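Long-range contacts in putative sugar binding protein (Geobacillus stearothermophilus, PDB 6GUQ), which probably serves as a periplasmic-type carbohydrate-binding protein, here holding beta-D-glucopyranose in the cleft between two lobes: residues A[37-42]-A[69-74]; A[184-189]-A[211-216]; A[203-208]-A[232-237]; A[244-249]-A[263-268]. All coordinates share one frame; numbering follows the deposited sequence.

Contact 1. Residues A[37-42]-A[69-74]; sequences PEELDN and RQANID. With BGC (beta-D-glucopyranose), chain B.
Glu39 turns its carboxylate onto the backbone of Ala71 and takes the amide hydrogen on the anti lone pair of OE1, the one facing away from OE2. This side-chain-to-backbone bond, from Ala71 N to Glu39 OE1, is 2.8 Å long with an angle of 156° at the hydrogen. The side chain gets there by running out extended, with CG anti to the backbone N (chi1 171°), and on its way CG passes 3.2 Å from Arg69 O. Ala71 in turn lays its methyl beside Glu38, the residue before Glu39: CB stands 3.5 Å from Glu38 O and also meets Glu38 CG. Were Glu39 an alanine, the Ala71 amide would probably lose its acceptor and the 69-71 backbone would be less firmly tied to the 39-42 turn. That type I turn leads into helix 43-59, where Asn42 is the N-cap. Glu38 and Asn42 reach the sugar: glucose O4 donates to Glu38 OE1 at 2.6 Å, and Asn42 ND2 donates to O6 at 3.0 Å. Gln94 gives Glu38 OE1 a second hydrogen bond, while Asn42 uses OD1 to cap the helix and so has its ND2 directed to the ligand. The chemistry thus divides the loop's polar groups: Glu38 and Asn42 serve the sugar, whereas Glu39 is spent on fastening the same loop to its neighbour.

Contact 2. Residues A[184-189]-A[211-216]; sequences GIRIVA and HPDVNA
His211 and Val214, both packed against Val188, are joined to each other by the bond from Val214 N to His211 O, 2.9 Å long, which closes a type I turn. The turn brings their side chains to the same valine. The CG2 branch of Val188, set between its backbone N and carbonyl carbon (CG1 at chi1 -61°), meets Val214 CG2 at 3.5 Å. The same methyl stands over one face of the His211 imidazole, 4.1 Å above its plane and displaced toward the rim. The ring's CE1 approaches Val188 O at 3.6 Å, and Ala189 CB comes obliquely to NE2. Arg186 extends out across the strand direction, bends at chi3 and presents the edge of its guanidinium to Asp213. The salt bridge is long, 3.7 Å from Arg186 NH2 to Asp213 OD2, with the two planes 34° apart, so it is probably a loose attraction at the surface. Val188 CG1, from the same strand, lies over one guanidinium face, displaced toward its rim, and extends the apolar patch to the charged pair. Inside, Ile207 of helix 197-210 touches both Ala189 and Val214. The contact joins the edge strand 185-192 to the loop between helix 197-210 and strand 216-219, a beta-alpha-beta connection in which strand 154-160 lies between the two strands, as expected in the Rossmann-like lobes of type I periplasmic binding proteins.

Contact 3. Residues A[203-208]-A[232-237]; sequences KAYTIL and VEQFHR
Over one face of the Arg237 guanidinium sits Leu208 CD2, 3.4 Å above the plane and centred on it, nearest to CZ. The other methyl of the same leucine, CD1, comes to the edge of the Phe235 ring, 4.0 Å from CD2 of that ring. Tyr205 meets the far end of the phenylalanine: its CE1 is 3.6 Å from Phe235 CZ. The two rings are oblique to one another, with centroids 5.5 Å apart and planes at 79°. Beyond them, Tyr205 OH lies 3.7 Å from Gln234 CG, so the hydroxyl end of the ring rests on the aliphatic part of the glutamine. Leu208, with CG anti to its carbonyl carbon (chi1 -81°), thus forks between an aromatic edge and a guanidinium face. Without the phenol ring that packs against its CE2-CZ end, as with a serine at Tyr205, Phe235 is likely to be freer to turn, and Gln234 CG to lose a neighbour. The 232-237 side is the end of helix 224-234. A Schellman motif, with His236 at positive phi and a backbone bond of 3.0 Å from Arg237 N to Val232 O, turns the chain so that Arg237 points back to the helix 197-210 side. NH2 bonds to Val214 O and NH1 to Thr241 OG1. The chemistry is therefore divided by direction: NH1 and NH2 each give a hydrogen bond to an oxygen outside the contact, while the flat face accepts a methyl, so one charged group serves both a polar and an apolar surrounding.

Contact 4. Residues A[244-249]-A[263-268]; sequences IGFDTL and ATVVQE. With BGC (beta-D-glucopyranose), chain B.
Asp247 and Gln267 meet just past the C-terminal ends of two parallel strands, where both carboxylate oxygens of the one and both ends of the other's amide are hydrogen-bonded. Gln267 NE2 donates to Asp247 OD1 at 2.7 Å, close to the amide plane and onto the syn lone pair. Gln267 NE2 also donates to glucose O2 at 3.1 Å, almost straight at 174°. Asp247 OD2 accepts from glucose O1 at 2.6 Å. Gln267 OE1 bonds to Thr133 OG1; with NE2 facing a carboxylate oxygen, the amide is probably fixed in this orientation. A water links the two segments: it donates to Asp247 OD1 and accepts from Thr248 OG1 and Gln267 N. The backbone alternates across the strands, from Gly245 N to Ala263 O (3.1 Å), Val265 N to Gly245 O (2.9 Å) and Asp247 N to Val265 O (2.6 Å). Where strand pairing stops, Thr264 OG1, anti to its backbone N at chi1 -175°, donates to Asp247 O at 2.6 Å on a lone pair in the carbonyl plane. Beside these bonds, Val265 CB stands squarely over the Phe246 ring in a CH-pi contact, 3.7 Å from its centroid. Strands 242-246 and 263-266 belong to a beta-alpha-beta unit whose crossover helix is 250-258; strand 216-219 flanks the first, antiparallel strand 292-300 the second, and helix 135-149 packs on the face bearing Ile244, Phe246 and Val265.

How the contacts relate
Contacts 1 and 4 lie on opposite sides of the chain's centre, with centres 20 Å apart and nearest atoms about 6 Å apart. They do not touch; the glucose bridges them, reaching Glu38 and Asn42 from one and Asp247 and Gln267 from the other. Contacts 2 and 3 lie away from the sugar site and join directly, their centres 13 Å apart: Arg237 NH2 is 2.8 Å from Val214 O, probably a hydrogen bond. Their segments alternate along the chain. Contacts 2 and 4 both reach the same sheet, their centres 21 Å apart, and strand 242-246 of contact 4 follows helix 224-234 of contact 3.

Contact 1. Residues A[37-42]-A[69-74]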
# COMPACT_ATOMS: atom_id res chain seq x y z
N PRO A 37 -7.94 -7.85 4.91
CA PRO A 37 -7.49 -6.68 4.14
C PRO A 37 -7.78 -5.37 4.86
O PRO A 37 -8.53 -5.31 5.83
CB PRO A 37 -8.31 -6.77 2.86
CG PRO A 37 -9.60 -7.34 3.35
CD PRO A 37 -9.20 -8.39 4.38
N GLU A 38 -7.18 -4.28 4.34
CA GLU A 38 -7.48 -2.94 4.86
C GLU A 38 -8.94 -2.54 4.61
O GLU A 38 -9.53 -1.80 5.40
CB GLU A 38 -6.54 -1.89 4.26
CG GLU A 38 -6.64 -0.48 4.88
CD GLU A 38 -5.39 0.40 4.65
OE1 GLU A 38 -4.50 0.01 3.88
OE2 GLU A 38 -5.33 1.52 5.23
N GLU A 39 -9.52 -3.06 3.52
CA GLU A 39 -10.89 -2.76 3.12
C GLU A 39 -11.31 -3.84 2.13
O GLU A 39 -10.55 -4.15 1.20
CB GLU A 39 -10.99 -1.35 2.49
CG GLU A 39 -12.32 -0.99 1.84
CD GLU A 39 -12.45 0.51 1.56
OE1 GLU A 39 -12.35 1.32 2.51
OE2 GLU A 39 -12.63 0.88 0.39
N LEU A 40 -12.50 -4.40 2.33
CA LEU A 40 -12.86 -5.65 1.68
C LEU A 40 -12.76 -5.55 0.15
O LEU A 40 -11.97 -6.27 -0.48
CB LEU A 40 -14.27 -6.06 2.11
CG LEU A 40 -14.68 -7.54 2.03
CD1 LEU A 40 -16.15 -7.69 2.38
CD2 LEU A 40 -14.41 -8.17 0.66
N ASP A 41 -13.55 -4.66 -0.47
CA ASP A 41 -13.68 -4.63 -1.92
C ASP A 41 -12.71 -3.65 -2.60
O ASP A 41 -12.86 -3.38 -3.80
CB ASP A 41 -15.13 -4.32 -2.32
CG ASP A 41 -15.43 -4.69 -3.79
OD1 ASP A 41 -15.04 -5.79 -4.23
OD2 ASP A 41 -16.07 -3.87 -4.49
N ASN A 42 -11.71 -3.14 -1.88
CA ASN A 42 -10.66 -2.35 -2.50
C ASN A 42 -9.96 -3.15 -3.62
O ASN A 42 -9.62 -4.33 -3.44
CB ASN A 42 -9.66 -1.90 -1.44
CG ASN A 42 -8.51 -1.11 -2.02
OD1 ASN A 42 -7.60 -1.67 -2.63
ND2 ASN A 42 -8.54 0.22 -1.84
N ARG A 69 -15.88 -3.51 5.45
CA ARG A 69 -16.46 -2.90 4.25
C ARG A 69 -15.76 -1.59 3.93
O ARG A 69 -15.39 -1.33 2.77
CB ARG A 69 -17.97 -2.65 4.43
CG ARG A 69 -18.81 -3.87 4.78
CD ARG A 69 -20.05 -4.00 3.88
NE ARG A 69 -20.60 -5.36 3.90
CZ ARG A 69 -21.55 -5.80 4.73
NH1 ARG A 69 -22.07 -4.98 5.64
NH2 ARG A 69 -21.97 -7.06 4.66
N GLN A 70 -15.54 -0.77 4.95
CA GLN A 70 -14.93 0.54 4.80
C GLN A 70 -13.78 0.67 5.78
O GLN A 70 -13.94 0.39 6.97
CB GLN A 70 -15.95 1.65 5.04
CG GLN A 70 -15.40 3.04 4.84
CD GLN A 70 -16.18 4.06 5.62
OE1 GLN A 70 -16.02 5.26 5.41
NE2 GLN A 70 -17.01 3.60 6.55
N ALA A 71 -12.62 1.10 5.26
CA ALA A 71 -11.39 1.08 6.05
C ALA A 71 -11.58 1.90 7.32
O ALA A 71 -11.92 3.09 7.27
CB ALA A 71 -10.21 1.60 5.23
N ASN A 72 -11.39 1.23 8.45
CA ASN A 72 -11.71 1.79 9.75
C ASN A 72 -10.91 1.01 10.77
O ASN A 72 -11.01 -0.22 10.84
CB ASN A 72 -13.21 1.71 10.03
CG ASN A 72 -13.54 1.95 11.49
OD1 ASN A 72 -13.99 1.05 12.19
ND2 ASN A 72 -13.28 3.18 11.95
N ILE A 73 -10.11 1.73 11.56
CA ILE A 73 -9.14 1.08 12.43
C ILE A 73 -9.82 0.32 13.55
O ILE A 73 -9.34 -0.74 13.98
CB ILE A 73 -8.14 2.12 12.96
CG1 ILE A 73 -7.29 1.51 14.07
CG2 ILE A 73 -8.89 3.39 13.43
CD1 ILE A 73 -6.09 2.33 14.42
N ASP A 74 -10.96 0.81 14.04
CA ASP A 74 -11.62 0.16 15.16
C ASP A 74 -12.32 -1.12 14.72
O ASP A 74 -12.32 -2.12 15.45
CB ASP A 74 -12.61 1.12 15.82
CG ASP A 74 -11.95 2.42 16.28
OD1 ASP A 74 -10.78 2.38 16.74
OD2 ASP A 74 -12.59 3.50 16.14
C2 BGC B . -1.35 -0.23 -0.24
C3 BGC B . -2.45 -0.83 0.57
C4 BGC B . -3.62 0.11 0.56
C5 BGC B . -4.12 0.36 -0.84
C6 BGC B . -5.21 1.38 -0.75
C1 BGC B . -1.79 0.12 -1.65
O1 BGC B . -0.83 0.91 -2.22
O2 BGC B . -0.21 -1.11 -0.37
O3 BGC B . -2.03 -0.87 1.95
O4 BGC B . -4.72 -0.40 1.31
O5 BGC B . -3.05 0.90 -1.68
O6 BGC B . -5.83 1.47 -2.00

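Contact 2. Residues A[184-189]-A[211-216]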
# COMPACT_ATOMS: atom_id res chain seq x y z
N GLY A 184 15.77 22.67 -5.66
CA GLY A 184 14.60 23.14 -6.37
C GLY A 184 13.37 22.26 -6.27
O GLY A 184 12.47 22.40 -7.09
N ILE A 185 13.33 21.31 -5.32
CA ILE A 185 12.12 20.55 -5.02
C ILE A 185 11.65 20.98 -3.63
O ILE A 185 12.45 21.15 -2.71
CB ILE A 185 12.34 19.03 -5.10
CG1 ILE A 185 12.64 18.62 -6.54
CG2 ILE A 185 11.11 18.26 -4.54
CD1 ILE A 185 12.72 17.10 -6.78
N ARG A 186 10.35 21.16 -3.50
CA ARG A 186 9.75 21.72 -2.31
C ARG A 186 8.36 21.12 -2.20
O ARG A 186 7.63 21.06 -3.19
CB ARG A 186 9.71 23.25 -2.44
CG ARG A 186 9.19 24.04 -1.26
CD ARG A 186 9.23 25.56 -1.59
NE ARG A 186 7.91 26.21 -1.53
CZ ARG A 186 7.24 26.68 -2.58
NH1 ARG A 186 7.74 26.60 -3.81
NH2 ARG A 186 6.05 27.25 -2.41
N ILE A 187 8.01 20.62 -1.01
CA ILE A 187 6.70 20.03 -0.77
C ILE A 187 5.83 21.06 -0.08
O ILE A 187 6.21 21.58 0.98
CB ILE A 187 6.80 18.75 0.08
CG1 ILE A 187 7.80 17.75 -0.52
CG2 ILE A 187 5.42 18.13 0.28
CD1 ILE A 187 8.25 16.68 0.46
N VAL A 188 4.66 21.36 -0.65
CA VAL A 188 3.81 22.45 -0.18
C VAL A 188 2.55 21.97 0.54
O VAL A 188 1.88 22.80 1.18
CB VAL A 188 3.42 23.38 -1.35
CG1 VAL A 188 4.66 24.00 -1.94
CG2 VAL A 188 2.64 22.61 -2.39
N ALA A 189 2.20 20.69 0.45
CA ALA A 189 0.97 20.21 1.06
C ALA A 189 1.01 18.69 1.14
O ALA A 189 1.64 18.03 0.31
CB ALA A 189 -0.28 20.65 0.27
N HIS A 211 -2.98 26.26 -3.89
CA HIS A 211 -1.56 26.26 -4.25
C HIS A 211 -1.45 26.18 -5.75
O HIS A 211 -0.95 25.19 -6.30
CB HIS A 211 -0.82 25.08 -3.61
CG HIS A 211 -0.80 25.08 -2.12
ND1 HIS A 211 0.13 25.79 -1.39
CD2 HIS A 211 -1.54 24.39 -1.22
CE1 HIS A 211 -0.06 25.56 -0.10
NE2 HIS A 211 -1.06 24.71 0.03
N PRO A 212 -1.91 27.22 -6.47
CA PRO A 212 -1.92 27.15 -7.94
C PRO A 212 -0.54 26.99 -8.56
O PRO A 212 -0.44 26.72 -9.77
CB PRO A 212 -2.57 28.48 -8.35
CG PRO A 212 -2.28 29.41 -7.19
CD PRO A 212 -2.31 28.55 -5.96
N ASP A 213 0.53 27.16 -7.79
CA ASP A 213 1.88 26.92 -8.29
C ASP A 213 2.29 25.45 -8.25
O ASP A 213 3.33 25.10 -8.82
CB ASP A 213 2.88 27.77 -7.49
CG ASP A 213 2.75 27.56 -5.99
OD1 ASP A 213 1.62 27.33 -5.50
OD2 ASP A 213 3.79 27.61 -5.29
N VAL A 214 1.52 24.58 -7.59
CA VAL A 214 1.78 23.14 -7.59
C VAL A 214 1.87 22.64 -9.02
O VAL A 214 0.92 22.78 -9.80
CB VAL A 214 0.69 22.38 -6.82
CG1 VAL A 214 0.74 20.89 -7.14
CG2 VAL A 214 0.84 22.57 -5.34
N ASN A 215 2.99 22.03 -9.37
CA ASN A 215 3.12 21.37 -10.67
C ASN A 215 3.48 19.88 -10.54
O ASN A 215 3.91 19.28 -11.54
CB ASN A 215 4.16 22.10 -11.52
CG ASN A 215 5.53 22.19 -10.85
OD1 ASN A 215 5.78 21.57 -9.80
ND2 ASN A 215 6.42 22.96 -11.45
N ALA A 216 3.33 19.27 -9.37
CA ALA A 216 3.66 17.85 -9.24
C ALA A 216 2.87 17.22 -8.11
O ALA A 216 2.81 17.77 -7.00
CB ALA A 216 5.16 17.62 -8.99

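Contact 3. Residues A[203-208]-A[232-237]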
# COMPACT_ATOMS: atom_id res chain seq x y z
N LYS A 203 -9.35 16.17 -2.45
CA LYS A 203 -8.15 16.80 -1.91
C LYS A 203 -7.33 17.47 -3.00
O LYS A 203 -6.64 18.46 -2.74
CB LYS A 203 -7.29 15.78 -1.16
CG LYS A 203 -7.94 15.26 0.11
CD LYS A 203 -8.45 16.42 0.96
CE LYS A 203 -9.49 15.95 1.97
NZ LYS A 203 -8.88 15.42 3.23
N ALA A 204 -7.36 16.93 -4.22
CA ALA A 204 -6.66 17.58 -5.32
C ALA A 204 -7.36 18.89 -5.73
O ALA A 204 -6.68 19.86 -6.09
CB ALA A 204 -6.55 16.62 -6.49
N TYR A 205 -8.70 18.93 -5.69
CA TYR A 205 -9.40 20.20 -5.90
C TYR A 205 -8.96 21.24 -4.88
O TYR A 205 -8.74 22.41 -5.23
CB TYR A 205 -10.93 20.04 -5.84
CG TYR A 205 -11.58 19.62 -7.15
CD1 TYR A 205 -11.73 20.52 -8.21
CD2 TYR A 205 -12.06 18.33 -7.32
CE1 TYR A 205 -12.32 20.12 -9.42
CE2 TYR A 205 -12.65 17.93 -8.51
CZ TYR A 205 -12.78 18.82 -9.56
OH TYR A 205 -13.37 18.39 -10.74
N THR A 206 -8.78 20.83 -3.62
CA THR A 206 -8.46 21.76 -2.55
C THR A 206 -7.04 22.27 -2.66
O THR A 206 -6.78 23.47 -2.50
CB THR A 206 -8.67 21.07 -1.21
OG1 THR A 206 -10.07 20.77 -1.05
CG2 THR A 206 -8.13 21.93 -0.06
N ILE A 207 -6.08 21.37 -2.91
CA ILE A 207 -4.68 21.75 -3.02
C ILE A 207 -4.47 22.72 -4.18
O ILE A 207 -3.71 23.69 -4.06
CB ILE A 207 -3.80 20.49 -3.19
CG1 ILE A 207 -3.57 19.82 -1.83
CG2 ILE A 207 -2.50 20.83 -3.94
CD1 ILE A 207 -3.07 18.42 -1.95
N LEU A 208 -5.11 22.45 -5.32
CA LEU A 208 -4.89 23.25 -6.52
C LEU A 208 -5.47 24.66 -6.36
O LEU A 208 -4.84 25.65 -6.76
CB LEU A 208 -5.53 22.56 -7.71
CG LEU A 208 -4.67 21.46 -8.30
CD1 LEU A 208 -5.42 20.74 -9.40
CD2 LEU A 208 -3.40 22.10 -8.82
N VAL A 232 -6.88 16.79 -12.64
CA VAL A 232 -5.95 17.42 -13.57
C VAL A 232 -6.55 17.44 -14.98
O VAL A 232 -6.40 18.42 -15.72
CB VAL A 232 -4.59 16.69 -13.54
CG1 VAL A 232 -3.73 17.10 -14.74
CG2 VAL A 232 -3.88 16.98 -12.20
N GLU A 233 -7.24 16.37 -15.36
CA GLU A 233 -7.85 16.31 -16.69
C GLU A 233 -9.04 17.26 -16.80
O GLU A 233 -9.26 17.85 -17.87
CB GLU A 233 -8.27 14.88 -17.03
CG GLU A 233 -7.14 14.10 -17.70
CD GLU A 233 -7.55 12.74 -18.27
OE1 GLU A 233 -6.67 12.10 -18.89
OE2 GLU A 233 -8.71 12.30 -18.11
N GLN A 234 -9.80 17.44 -15.71
CA GLN A 234 -10.92 18.37 -15.70
C GLN A 234 -10.46 19.81 -15.90
O GLN A 234 -11.14 20.59 -16.58
CB GLN A 234 -11.69 18.24 -14.39
CG GLN A 234 -13.06 18.92 -14.37
CD GLN A 234 -14.14 18.13 -15.12
OE1 GLN A 234 -14.70 17.16 -14.59
NE2 GLN A 234 -14.44 18.54 -16.34
N PHE A 235 -9.32 20.18 -15.33
CA PHE A 235 -8.77 21.53 -15.45
C PHE A 235 -7.86 21.71 -16.67
O PHE A 235 -7.26 22.78 -16.82
CB PHE A 235 -7.98 21.89 -14.20
CG PHE A 235 -8.83 22.21 -13.00
CD1 PHE A 235 -9.97 22.97 -13.13
CD2 PHE A 235 -8.48 21.74 -11.75
CE1 PHE A 235 -10.74 23.27 -12.02
CE2 PHE A 235 -9.26 22.04 -10.64
CZ PHE A 235 -10.39 22.80 -10.78
N HIS A 236 -7.72 20.69 -17.52
CA HIS A 236 -6.81 20.76 -18.67
C HIS A 236 -5.41 21.19 -18.25
O HIS A 236 -4.72 21.94 -18.95
CB HIS A 236 -7.37 21.67 -19.76
CG HIS A 236 -8.57 21.10 -20.45
ND1 HIS A 236 -9.78 20.93 -19.81
CD2 HIS A 236 -8.73 20.59 -21.69
CE1 HIS A 236 -10.64 20.37 -20.64
NE2 HIS A 236 -10.02 20.15 -21.79
N ARG A 237 -4.98 20.69 -17.09
CA ARG A 237 -3.70 21.01 -16.49
C ARG A 237 -2.63 19.98 -16.80
O ARG A 237 -1.54 20.04 -16.22
CB ARG A 237 -3.87 21.15 -14.98
CG ARG A 237 -3.50 22.47 -14.37
CD ARG A 237 -3.79 22.43 -12.87
NE ARG A 237 -3.06 23.44 -12.11
CZ ARG A 237 -1.85 23.26 -11.57
NH1 ARG A 237 -1.22 22.09 -11.73
NH2 ARG A 237 -1.27 24.24 -10.88

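Contact 4. Residues A[244-249]-A[263-268]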
# COMPACT_ATOMS: atom_id res chain seq x y z
N ILE A 244 3.08 11.18 -10.20
CA ILE A 244 3.61 9.85 -9.89
C ILE A 244 2.79 9.24 -8.75
O ILE A 244 2.65 9.84 -7.68
CB ILE A 244 5.10 9.88 -9.53
CG1 ILE A 244 5.58 8.46 -9.20
CG2 ILE A 244 5.35 10.86 -8.39
CD1 ILE A 244 7.06 8.35 -9.04
N GLY A 245 2.23 8.05 -9.00
CA GLY A 245 1.43 7.38 -7.99
C GLY A 245 1.94 6.01 -7.63
O GLY A 245 3.11 5.69 -7.86
N PHE A 246 1.07 5.16 -7.07
CA PHE A 246 1.42 3.82 -6.63
C PHE A 246 0.59 2.78 -7.38
O PHE A 246 -0.54 3.05 -7.81
CB PHE A 246 1.20 3.65 -5.12
CG PHE A 246 2.48 3.60 -4.32
CD1 PHE A 246 3.20 4.76 -4.08
CD2 PHE A 246 2.95 2.38 -3.81
CE1 PHE A 246 4.39 4.72 -3.34
CE2 PHE A 246 4.14 2.33 -3.07
CZ PHE A 246 4.86 3.49 -2.84
N ASP A 247 1.18 1.60 -7.54
CA ASP A 247 0.51 0.40 -8.03
C ASP A 247 0.09 0.49 -9.49
O ASP A 247 0.30 1.52 -10.15
CB ASP A 247 -0.69 0.08 -7.13
CG ASP A 247 -0.26 -0.17 -5.68
OD1 ASP A 247 0.58 -1.11 -5.47
OD2 ASP A 247 -0.72 0.57 -4.78
N THR A 248 -0.51 -0.59 -10.00
CA THR A 248 -0.73 -0.78 -11.43
C THR A 248 -2.16 -1.21 -11.73
O THR A 248 -2.40 -1.96 -12.69
CB THR A 248 0.26 -1.81 -11.98
OG1 THR A 248 0.17 -3.01 -11.21
CG2 THR A 248 1.71 -1.27 -11.94
N LEU A 249 -3.13 -0.76 -10.94
CA LEU A 249 -4.55 -0.96 -11.23
C LEU A 249 -4.85 -0.53 -12.66
O LEU A 249 -4.17 0.37 -13.18
CB LEU A 249 -5.42 -0.17 -10.25
CG LEU A 249 -5.36 -0.57 -8.78
CD1 LEU A 249 -6.34 0.26 -7.96
CD2 LEU A 249 -5.66 -2.05 -8.67
N ALA A 263 4.43 8.28 -13.98
CA ALA A 263 5.15 7.15 -13.41
C ALA A 263 4.33 6.57 -12.28
O ALA A 263 3.45 7.23 -11.71
CB ALA A 263 6.54 7.54 -12.91
N THR A 264 4.64 5.32 -11.94
CA THR A 264 3.95 4.68 -10.82
C THR A 264 4.84 3.60 -10.21
O THR A 264 5.57 2.89 -10.92
CB THR A 264 2.58 4.14 -11.26
OG1 THR A 264 1.86 3.63 -10.12
CG2 THR A 264 2.70 3.07 -12.34
N VAL A 265 4.80 3.53 -8.88
CA VAL A 265 5.57 2.57 -8.11
C VAL A 265 4.88 1.21 -8.18
O VAL A 265 3.76 1.05 -7.69
CB VAL A 265 5.71 3.04 -6.65
CG1 VAL A 265 6.47 2.01 -5.84
CG2 VAL A 265 6.38 4.38 -6.60
N VAL A 266 5.56 0.23 -8.77
CA VAL A 266 5.02 -1.12 -8.88
C VAL A 266 5.00 -1.81 -7.52
O VAL A 266 5.93 -1.67 -6.73
CB VAL A 266 5.87 -1.92 -9.89
CG1 VAL A 266 5.69 -3.41 -9.67
CG2 VAL A 266 5.53 -1.52 -11.31
N GLN A 267 3.93 -2.57 -7.25
CA GLN A 267 3.92 -3.56 -6.18
C GLN A 267 3.47 -4.90 -6.74
O GLN A 267 3.03 -5.01 -7.89
CB GLN A 267 3.00 -3.18 -5.02
CG GLN A 267 3.38 -1.91 -4.31
CD GLN A 267 2.70 -1.77 -2.96
OE1 GLN A 267 3.29 -2.11 -1.93
NE2 GLN A 267 1.46 -1.28 -2.96
N GLU A 268 3.57 -5.93 -5.89
CA GLU A 268 3.23 -7.30 -6.27
C GLU A 268 2.14 -7.83 -5.33
O GLU A 268 2.42 -8.68 -4.47
CB GLU A 268 4.47 -8.19 -6.25
CG GLU A 268 5.48 -7.88 -7.34
CD GLU A 268 4.88 -8.00 -8.75
OE1 GLU A 268 5.26 -7.21 -9.65
OE2 GLU A 268 4.03 -8.91 -8.94
C2 BGC B . -1.35 -0.23 -0.24
C3 BGC B . -2.45 -0.83 0.57
C4 BGC B . -3.62 0.11 0.56
C5 BGC B . -4.12 0.36 -0.84
C6 BGC B . -5.21 1.38 -0.75
C1 BGC B . -1.79 0.12 -1.65
O1 BGC B . -0.83 0.91 -2.22
O2 BGC B . -0.21 -1.11 -0.37
O3 BGC B . -2.03 -0.87 1.95
O4 BGC B . -4.72 -0.40 1.31
O5 BGC B . -3.05 0.90 -1.68
O6 BGC B . -5.83 1.47 -2.00
O HOH W 1 0.87 -2.90 -8.18